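Local coordinates for venom protein 51.1 (Lychas mucronatus, PDB 6ATY) that probably acts as a secreted neurotoxin that lowers the action potential of myelinated nerves, at residues S4-K8 with Q19-R23; S10-C16 with Y29-C35. All coordinates share one frame. Where two conformers were deposited one is given. Numbering follows the deposited sequence.

Contact 1. Residues S4-K8 with Q19-R23; sequences SIGIK and QCRIR. With GOL (glycerol), chain B.
Residues 4-8 form an edge strand that faces the last turn of helix 16-22, continued by Arg23. CA atoms come closest at Ile5–Cys20 (8.1 Å) and Ile7–Gln19 (8.2 Å), leaving room for one layer of side chains. The strand is kinked at Ile5 (phi/psi -107/-1) and Gly6 (69/22), the positive phi of Gly6 being easy for a residue without CB; Ile5 and Ile7 both point toward the helix.

The apolar contacts carry the interface. Ile5 (chi1 p, chi2 t), with the largest covered area (69 Å²), takes the middle of the gap, its CD1 4.0 Å from Gln19 CB, 4.0 Å from Arg23 CD and 4.4 Å from Cys20 SG. Ile7 (m, m) and the Arg23 chain close it further: Ile7 CG2 lies 4.3 Å from Gln19 CG.

Arg23 (m, t, t, chi4 84°) folds back along the helix. Its guanidinium has Ile5 CD1 over one face, while NH2 lies 3.8 Å from Ile7 CD1. Bonds from Arg23 NH1 to Gln19 O (3.0 Å) and Gln19 OE1 (2.8 Å) fix the guanidinium, so CD and the planar end can lie against Ile5 CD1. No hydrogen bond links strand to helix directly, but a glycerol, probably from the crystallisation liquor, spans them, its O1 donating to Lys8 O (2.5 Å, very short) and its O3 accepting from Gln19 NE2 (2.7 Å).

This is helix-on-sheet packing of a disulfide-rich toxin. Cys20 is bonded to Cys37 of central strand 34-38, to which Ile5 and Ile7 are both hydrogen-bonded through Cys35.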
ATOM      1  N   SER A   4       0.653  -0.043  -7.993  1.00 15.05           N
ATOM      2  CA  SER A   4       1.425   0.801  -7.067  1.00 16.02           C
ATOM      3  C   SER A   4       0.791   2.161  -7.034  1.00 14.25           C
ATOM      4  O   SER A   4       0.318   2.676  -8.076  1.00 15.01           O
ATOM      5  CB  SER A   4       2.887   1.021  -7.527  1.00 18.70           C
ATOM      6  OG  SER A   4       3.468  -0.166  -7.865  1.00 25.89           O
ATOM      7  N   ILE A   5       0.725   2.743  -5.854  1.00 13.94           N
ATOM      8  CA  ILE A   5       0.188   4.093  -5.699  1.00 14.84           C
ATOM      9  C   ILE A   5       1.274   5.122  -5.416  1.00 16.79           C
ATOM     10  O   ILE A   5       0.970   6.273  -5.231  1.00 17.30           O
ATOM     11  CB  ILE A   5      -0.903   4.180  -4.625  1.00 14.95           C
ATOM     12  CG1 ILE A   5      -0.405   3.693  -3.260  1.00 13.74           C
ATOM     13  CG2 ILE A   5      -2.131   3.384  -5.063  1.00 15.73           C
ATOM     14  CD1 ILE A   5      -1.415   3.922  -2.168  1.00 14.84           C
ATOM     15  N   GLY A   6       2.528   4.740  -5.324  1.00 17.68           N
ATOM     16  CA  GLY A   6       3.570   5.827  -5.226  1.00 23.18           C
ATOM     17  C   GLY A   6       3.558   6.624  -3.897  1.00 23.36           C
ATOM     18  O   GLY A   6       4.039   7.754  -3.819  1.00 30.79           O
ATOM     19  N   ILE A   7       2.992   6.029  -2.856  1.00 18.96           N
ATOM     20  CA  ILE A   7       3.110   6.496  -1.466  1.00 16.28           C
ATOM     21  C   ILE A   7       4.332   5.736  -0.928  1.00 14.30           C
ATOM     22  O   ILE A   7       4.481   4.529  -1.154  1.00 12.54           O
ATOM     23  CB  ILE A   7       1.840   6.128  -0.636  1.00 17.63           C
ATOM     24  CG1 ILE A   7       0.636   6.954  -1.109  1.00 19.71           C
ATOM     25  CG2 ILE A   7       2.015   6.366   0.860  1.00 17.96           C
ATOM     26  CD1 ILE A   7       0.862   8.459  -1.115  1.00 20.80           C
ATOM     27  N   LYS A   8       5.199   6.449  -0.245  1.00 12.57           N
ATOM     28  CA  LYS A   8       6.386   5.873   0.388  1.00 12.34           C
ATOM     29  C   LYS A   8       6.002   5.185   1.673  1.00 10.64           C
ATOM     30  O   LYS A   8       5.154   5.672   2.436  1.00  9.70           O
ATOM     31  CB  LYS A   8       7.389   6.979   0.674  1.00 14.45           C
ATOM     32  CG  LYS A   8       8.780   6.484   0.997  1.00 16.93           C
ATOM     33  CD  LYS A   8       9.790   7.598   0.925  1.00 20.54           C
ATOM     34  CE  LYS A   8      11.148   7.160   1.462  1.00 23.33           C
ATOM     35  NZ  LYS A   8      11.757   6.152   0.570  1.00 27.00           N
ATOM     36  N   GLN A  19      -3.937   3.158   3.285  1.00 13.54           N
ATOM     37  CA  GLN A  19      -3.801   4.029   2.117  1.00 13.63           C
ATOM     38  C   GLN A  19      -4.555   3.449   0.942  1.00 12.32           C
ATOM     39  O   GLN A  19      -5.153   4.169   0.190  1.00 12.25           O
ATOM     40  CB  GLN A  19      -2.344   4.246   1.735  1.00 14.38           C
ATOM     41  CG  GLN A  19      -1.557   5.026   2.764  1.00 16.61           C
ATOM     42  CD  GLN A  19      -1.910   6.507   2.796  1.00 19.93           C
ATOM     43  OE1 GLN A  19      -2.557   7.052   1.900  1.00 20.78           O
ATOM     44  NE2 GLN A  19      -1.457   7.166   3.829  1.00 23.02           N
ATOM     45  N   CYS A  20      -4.483   2.136   0.777  1.00 12.12           N
ATOM     46  CA  CYS A  20      -5.195   1.437  -0.299  1.00 11.64           C
ATOM     47  C   CYS A  20      -6.716   1.435  -0.067  1.00 11.82           C
ATOM     48  O   CYS A  20      -7.473   1.631  -1.013  1.00 12.10           O
ATOM     49  CB  CYS A  20      -4.661   0.013  -0.424  1.00 11.57           C
ATOM     50  SG  CYS A  20      -2.922   0.009  -0.929  1.00 10.97           S
ATOM     51  N   ARG A  21      -7.149   1.216   1.179  1.00 12.13           N
ATOM     52  CA  ARG A  21      -8.569   1.090   1.487  1.00 12.90           C
ATOM     53  C   ARG A  21      -9.292   2.409   1.302  1.00 12.79           C
ATOM     54  O   ARG A  21     -10.396   2.395   0.779  1.00 12.48           O
ATOM     55  CB  ARG A  21      -8.824   0.497   2.870  1.00 14.11           C
ATOM     56  CG  ARG A  21      -8.428  -0.966   2.965  1.00 14.39           C
ATOM     57  CD  ARG A  21      -8.823  -1.590   4.266  1.00 14.73           C
ATOM     58  NE  ARG A  21      -8.739  -3.039   4.130  1.00 14.57           N
ATOM     59  CZ  ARG A  21      -9.002  -3.913   5.103  1.00 15.24           C
ATOM     60  NH1 ARG A  21      -9.345  -3.504   6.298  1.00 14.48           N
ATOM     61  NH2 ARG A  21      -8.889  -5.229   4.868  1.00 14.86           N
ATOM     62  N   ILE A  22      -8.672   3.530   1.634  1.00 13.93           N
ATOM     63  CA  ILE A  22      -9.367   4.872   1.404  1.00 15.17           C
ATOM     64  C   ILE A  22      -9.452   5.186  -0.092  1.00 15.74           C
ATOM     65  O   ILE A  22     -10.366   5.898  -0.529  1.00 16.04           O
ATOM     66  CB  ILE A  22      -8.766   6.049   2.199  1.00 16.61           C
ATOM     67  CG1 ILE A  22      -7.347   6.397   1.761  1.00 17.04           C
ATOM     68  CG2 ILE A  22      -8.863   5.793   3.698  1.00 17.32           C
ATOM     69  CD1 ILE A  22      -6.846   7.717   2.323  1.00 17.65           C
ATOM     70  N   ARG A  23      -8.587   4.524  -0.889  1.00 15.39           N
ATOM     71  CA  ARG A  23      -8.624   4.589  -2.365  1.00 16.36           C
ATOM     72  C   ARG A  23      -9.453   3.472  -2.976  1.00 17.97           C
ATOM     73  O   ARG A  23      -9.413   3.229  -4.205  1.00 18.97           O
ATOM     74  CB  ARG A  23      -7.198   4.560  -2.912  1.00 16.90           C
ATOM     75  CG  ARG A  23      -6.437   5.813  -2.580  1.00 17.23           C
ATOM     76  CD  ARG A  23      -4.995   5.616  -2.950  1.00 19.90           C
ATOM     77  NE  ARG A  23      -4.207   6.831  -2.862  1.00 21.88           N
ATOM     78  CZ  ARG A  23      -3.645   7.323  -1.756  1.00 24.24           C
ATOM     79  NH1 ARG A  23      -3.819   6.759  -0.534  1.00 22.41           N
ATOM     80  NH2 ARG A  23      -2.903   8.422  -1.877  1.00 26.66           N
TER
HETATM   81  C1  GOL B 101       3.513   5.778   5.556  1.00 36.40           C
HETATM   82  O1  GOL B 101       4.365   5.079   4.705  1.00 31.12           O
HETATM   83  C2  GOL B 101       2.142   5.774   4.926  1.00 38.97           C
HETATM   84  O2  GOL B 101       1.956   4.483   4.297  1.00 39.09           O
HETATM   85  C3  GOL B 101       1.212   6.131   6.101  1.00 44.28           C
HETATM   86  O3  GOL B 101      -0.196   5.920   5.889  1.00 50.49           O

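Contact 2. Residues S10-C16 with Y29-C35; sequences SPSIDLC and YCSGDTC
At the centre lies the Cys16–Cys35 disulfide (SG–SG 2.0 Å, chi3 -78°, both chi1 m), joining the first turn of helix 16-22 to strand 34-38. Cys16 SG also packs 3.8 Å from Cys30 CB. Cys30 (chi1 t), itself bonded to Cys9, turns its SG to Pro11 CD at 3.7 Å; the puckered proline ring further rests its CD 3.5 Å from Gly32 O. CA atoms pair as Ser10–Asp33 (5.6 Å), Pro11–Cys30 (5.3 Å) and Cys16–Tyr29 (5.0 Å).

The hairpin closes through Ser31 N to Thr34 O (2.8 Å) and Thr34 N to Ser31 O (3.1 Å), with Gly32 at positive phi. Facing it, residues 10-13 turn tightly: Ile13 N donates to Ser10 O (3.1 Å), and Ser12 N to Ser10 OG (3.1 Å), an ST turn.

Asp14 (chi1 t) forms the polar edge. Its OD2 accepts from Cys30 N (2.8 Å) and from a water that also donates to Cys30 O, while its OD1 takes Cys16 N (2.9 Å) in an Asx turn; a short carboxylate suits both tasks. Cysteines one helical turn apart, Cys16 and Cys20, bonded to Cys35 and Cys37 of a C-X-C strand, mark the cystine-stabilised alpha-beta motif of scorpion toxins.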
ATOM      1  N   SER A  10       7.538   1.811   4.663  1.00 10.13           N
ATOM      2  CA  SER A  10       8.554   0.854   5.131  1.00 10.71           C
ATOM      3  C   SER A  10       7.849  -0.442   5.508  1.00 11.24           C
ATOM      4  O   SER A  10       6.872  -0.419   6.250  1.00 10.03           O
ATOM      5  CB  SER A  10       9.289   1.408   6.360  1.00 11.77           C
ATOM      6  OG  SER A  10      10.000   0.373   7.062  1.00 12.78           O
ATOM      7  N   PRO A  11       8.409  -1.598   5.087  1.00 11.83           N
ATOM      8  CA  PRO A  11       7.871  -2.849   5.549  1.00 11.56           C
ATOM      9  C   PRO A  11       7.841  -3.038   7.045  1.00 11.37           C
ATOM     10  O   PRO A  11       6.979  -3.788   7.545  1.00 10.13           O
ATOM     11  CB  PRO A  11       8.794  -3.880   4.890  1.00 12.38           C
ATOM     12  CG  PRO A  11       9.180  -3.229   3.617  1.00 13.05           C
ATOM     13  CD  PRO A  11       9.467  -1.828   4.084  1.00 13.15           C
ATOM     14  N   SER A  12       8.715  -2.339   7.759  1.00 11.91           N
ATOM     15  CA  SER A  12       8.815  -2.487   9.202  0.50 12.55           C
ATOM     16  C   SER A  12       7.684  -1.813   9.974  1.00 13.12           C
ATOM     17  O   SER A  12       7.447  -2.139  11.159  1.00 12.93           O
ATOM     18  CB  SER A  12      10.192  -1.982   9.693  0.50 12.73           C
ATOM     19  OG  SER A  12      11.202  -2.899   9.281  0.50 12.31           O
ATOM     20  N   ILE A  13       7.021  -0.862   9.337  1.00 12.51           N
ATOM     21  CA  ILE A  13       5.851  -0.214   9.868  1.00 13.20           C
ATOM     22  C   ILE A  13       4.922   0.092   8.689  1.00 11.78           C
ATOM     23  O   ILE A  13       4.758   1.216   8.243  1.00 12.29           O
ATOM     24  CB  ILE A  13       6.188   0.998  10.788  1.00 13.60           C
ATOM     25  CG1 ILE A  13       4.936   1.751  11.256  1.00 13.89           C
ATOM     26  CG2 ILE A  13       7.171   1.945  10.127  1.00 14.10           C
ATOM     27  CD1 ILE A  13       3.907   0.875  11.899  1.00 14.31           C
ATOM     28  N   ASP A  14       4.342  -0.979   8.178  1.00 11.87           N
ATOM     29  CA  ASP A  14       3.663  -0.977   6.884  1.00 10.73           C
ATOM     30  C   ASP A  14       2.243  -0.508   7.060  1.00 10.29           C
ATOM     31  O   ASP A  14       1.353  -1.255   7.547  1.00  9.43           O
ATOM     32  CB  ASP A  14       3.742  -2.364   6.259  1.00 10.48           C
ATOM     33  CG  ASP A  14       3.065  -2.477   4.908  1.00 10.44           C
ATOM     34  OD1 ASP A  14       2.326  -1.536   4.458  1.00 10.78           O
ATOM     35  OD2 ASP A  14       3.300  -3.560   4.265  1.00 10.10           O
ATOM     36  N   LEU A  15       2.025   0.740   6.629  1.00 10.75           N
ATOM     37  CA  LEU A  15       0.705   1.369   6.676  1.00 11.97           C
ATOM     38  C   LEU A  15      -0.003   1.516   5.299  1.00 11.93           C
ATOM     39  O   LEU A  15      -0.928   2.343   5.128  1.00 11.67           O
ATOM     40  CB  LEU A  15       0.821   2.729   7.365  1.00 13.08           C
ATOM     41  CG  LEU A  15       1.485   2.714   8.749  1.00 13.60           C
ATOM     42  CD1 LEU A  15       1.633   4.138   9.303  1.00 14.64           C
ATOM     43  CD2 LEU A  15       0.744   1.836   9.744  1.00 13.94           C
ATOM     44  N   CYS A  16       0.343   0.641   4.378  1.00 10.43           N
ATOM     45  CA  CYS A  16      -0.188   0.693   3.012  1.00 10.76           C
ATOM     46  C   CYS A  16      -1.651   0.232   2.925  1.00 10.72           C
ATOM     47  O   CYS A  16      -2.404   0.765   2.114  1.00 10.18           O
ATOM     48  CB  CYS A  16       0.660  -0.131   2.092  1.00 10.41           C
ATOM     49  SG  CYS A  16       2.332   0.516   1.865  1.00 10.24           S
ATOM     50  N   TYR A  29       0.218  -3.407   0.713  1.00 13.29           N
ATOM     51  CA  TYR A  29       1.444  -3.789   1.404  1.00 13.80           C
ATOM     52  C   TYR A  29       2.587  -2.958   0.810  1.00 11.86           C
ATOM     53  O   TYR A  29       2.490  -2.452  -0.307  1.00 11.03           O
ATOM     54  CB  TYR A  29       1.752  -5.280   1.209  1.00 15.44           C
ATOM     55  CG  TYR A  29       1.994  -5.639  -0.237  1.00 18.08           C
ATOM     56  CD1 TYR A  29       0.917  -5.840  -1.100  1.00 21.79           C
ATOM     57  CD2 TYR A  29       3.270  -5.730  -0.770  1.00 19.90           C
ATOM     58  CE1 TYR A  29       1.102  -6.157  -2.442  1.00 23.39           C
ATOM     59  CE2 TYR A  29       3.464  -6.041  -2.136  1.00 21.84           C
ATOM     60  CZ  TYR A  29       2.352  -6.242  -2.956  1.00 24.35           C
ATOM     61  OH  TYR A  29       2.476  -6.583  -4.314  1.00 29.82           O
ATOM     62  N   CYS A  30       3.628  -2.819   1.595  1.00 11.47           N
ATOM     63  CA  CYS A  30       4.815  -2.116   1.226  1.00 11.40           C
ATOM     64  C   CYS A  30       5.738  -3.131   0.536  1.00 12.53           C
ATOM     65  O   CYS A  30       6.177  -4.104   1.138  1.00 13.95           O
ATOM     66  CB  CYS A  30       5.495  -1.540   2.444  1.00 11.56           C
ATOM     67  SG  CYS A  30       6.791  -0.367   2.013  1.00 11.86           S
ATOM     68  N   SER A  31       6.120  -2.583  -0.873  1.00 15.67           N
ATOM     69  CA  SER A  31       7.159  -3.333  -1.564  1.00 17.89           C
ATOM     70  C   SER A  31       8.346  -2.460  -1.809  1.00 16.71           C
ATOM     71  O   SER A  31       8.239  -1.485  -2.538  1.00 17.48           O
ATOM     72  CB  SER A  31       6.654  -3.906  -2.861  1.00 20.64           C
ATOM     73  OG  SER A  31       7.693  -4.670  -3.458  1.00 22.24           O
ATOM     74  N   GLY A  32       9.486  -2.848  -1.228  1.00 16.81           N
ATOM     75  CA  GLY A  32      10.676  -2.020  -1.193  1.00 16.90           C
ATOM     76  C   GLY A  32      10.396  -0.782  -0.353  1.00 15.91           C
ATOM     77  O   GLY A  32      10.510  -0.805   0.882  1.00 15.19           O
ATOM     78  N   ASP A  33      10.014   0.299  -1.024  1.00 15.41           N
ATOM     79  CA  ASP A  33       9.588   1.487  -0.299  1.00 15.48           C
ATOM     80  C   ASP A  33       8.372   2.166  -0.894  1.00 13.45           C
ATOM     81  O   ASP A  33       8.166   3.318  -0.629  1.00 11.59           O
ATOM     82  CB  ASP A  33      10.755   2.488  -0.128  1.00 18.51           C
ATOM     83  CG  ASP A  33      11.077   3.273  -1.406  1.00 22.50           C
ATOM     84  OD1 ASP A  33      10.672   2.872  -2.528  1.00 22.38           O
ATOM     85  OD2 ASP A  33      11.722   4.341  -1.275  1.00 29.37           O
ATOM     86  N   THR A  34       7.530   1.411  -1.611  1.00 12.84           N
ATOM     87  CA  THR A  34       6.358   1.951  -2.263  1.00 13.15           C
ATOM     88  C   THR A  34       5.148   1.105  -1.944  1.00 11.88           C
ATOM     89  O   THR A  34       5.261  -0.138  -1.925  1.00 10.94           O
ATOM     90  CB  THR A  34       6.561   1.924  -3.787  1.00 15.50           C
ATOM     91  OG1 THR A  34       7.805   2.582  -4.086  1.00 17.46           O
ATOM     92  CG2 THR A  34       5.438   2.640  -4.483  1.00 16.46           C
ATOM     93  N   CYS A  35       4.005   1.755  -1.651  1.00 10.74           N
ATOM     94  CA  CYS A  35       2.733   1.005  -1.429  1.00 10.23           C
ATOM     95  C   CYS A  35       2.148   0.401  -2.717  1.00 10.02           C
ATOM     96  O   CYS A  35       1.994   1.107  -3.760  1.00  9.89           O
ATOM     97  CB  CYS A  35       1.682   1.881  -0.774  1.00 10.69           C
ATOM     98  SG  CYS A  35       2.011   2.294   0.948  1.00 11.00           S
TER
HETATM   99  O   HOH W   1       5.585  -5.073   3.784  1.00 21.79           O

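In the fold
Along the chain the four segments alternate, 4-8, 10-16, 19-23 and 29-35, so the two contacts interlock. Their centres are 10 Å apart, on opposite sides of the chain's centre. Both rest on the same antiparallel sheet, ordered 3-8, 34-38, 27-31, and on helix 16-22: contact 2 holds the start of the helix and contact 1 its end. They touch directly where Lys8 NZ meets Asp33 OD2 in a 2.6 Å salt bridge and where Ile7 O lies 2.9 Å from Cys35 N. Contact 2 contains the whole Cys16–Cys35 disulfide, contact 1 only Cys20, the helix half of the bond to Cys37, consistent with so small a chain depending largely on its cystines.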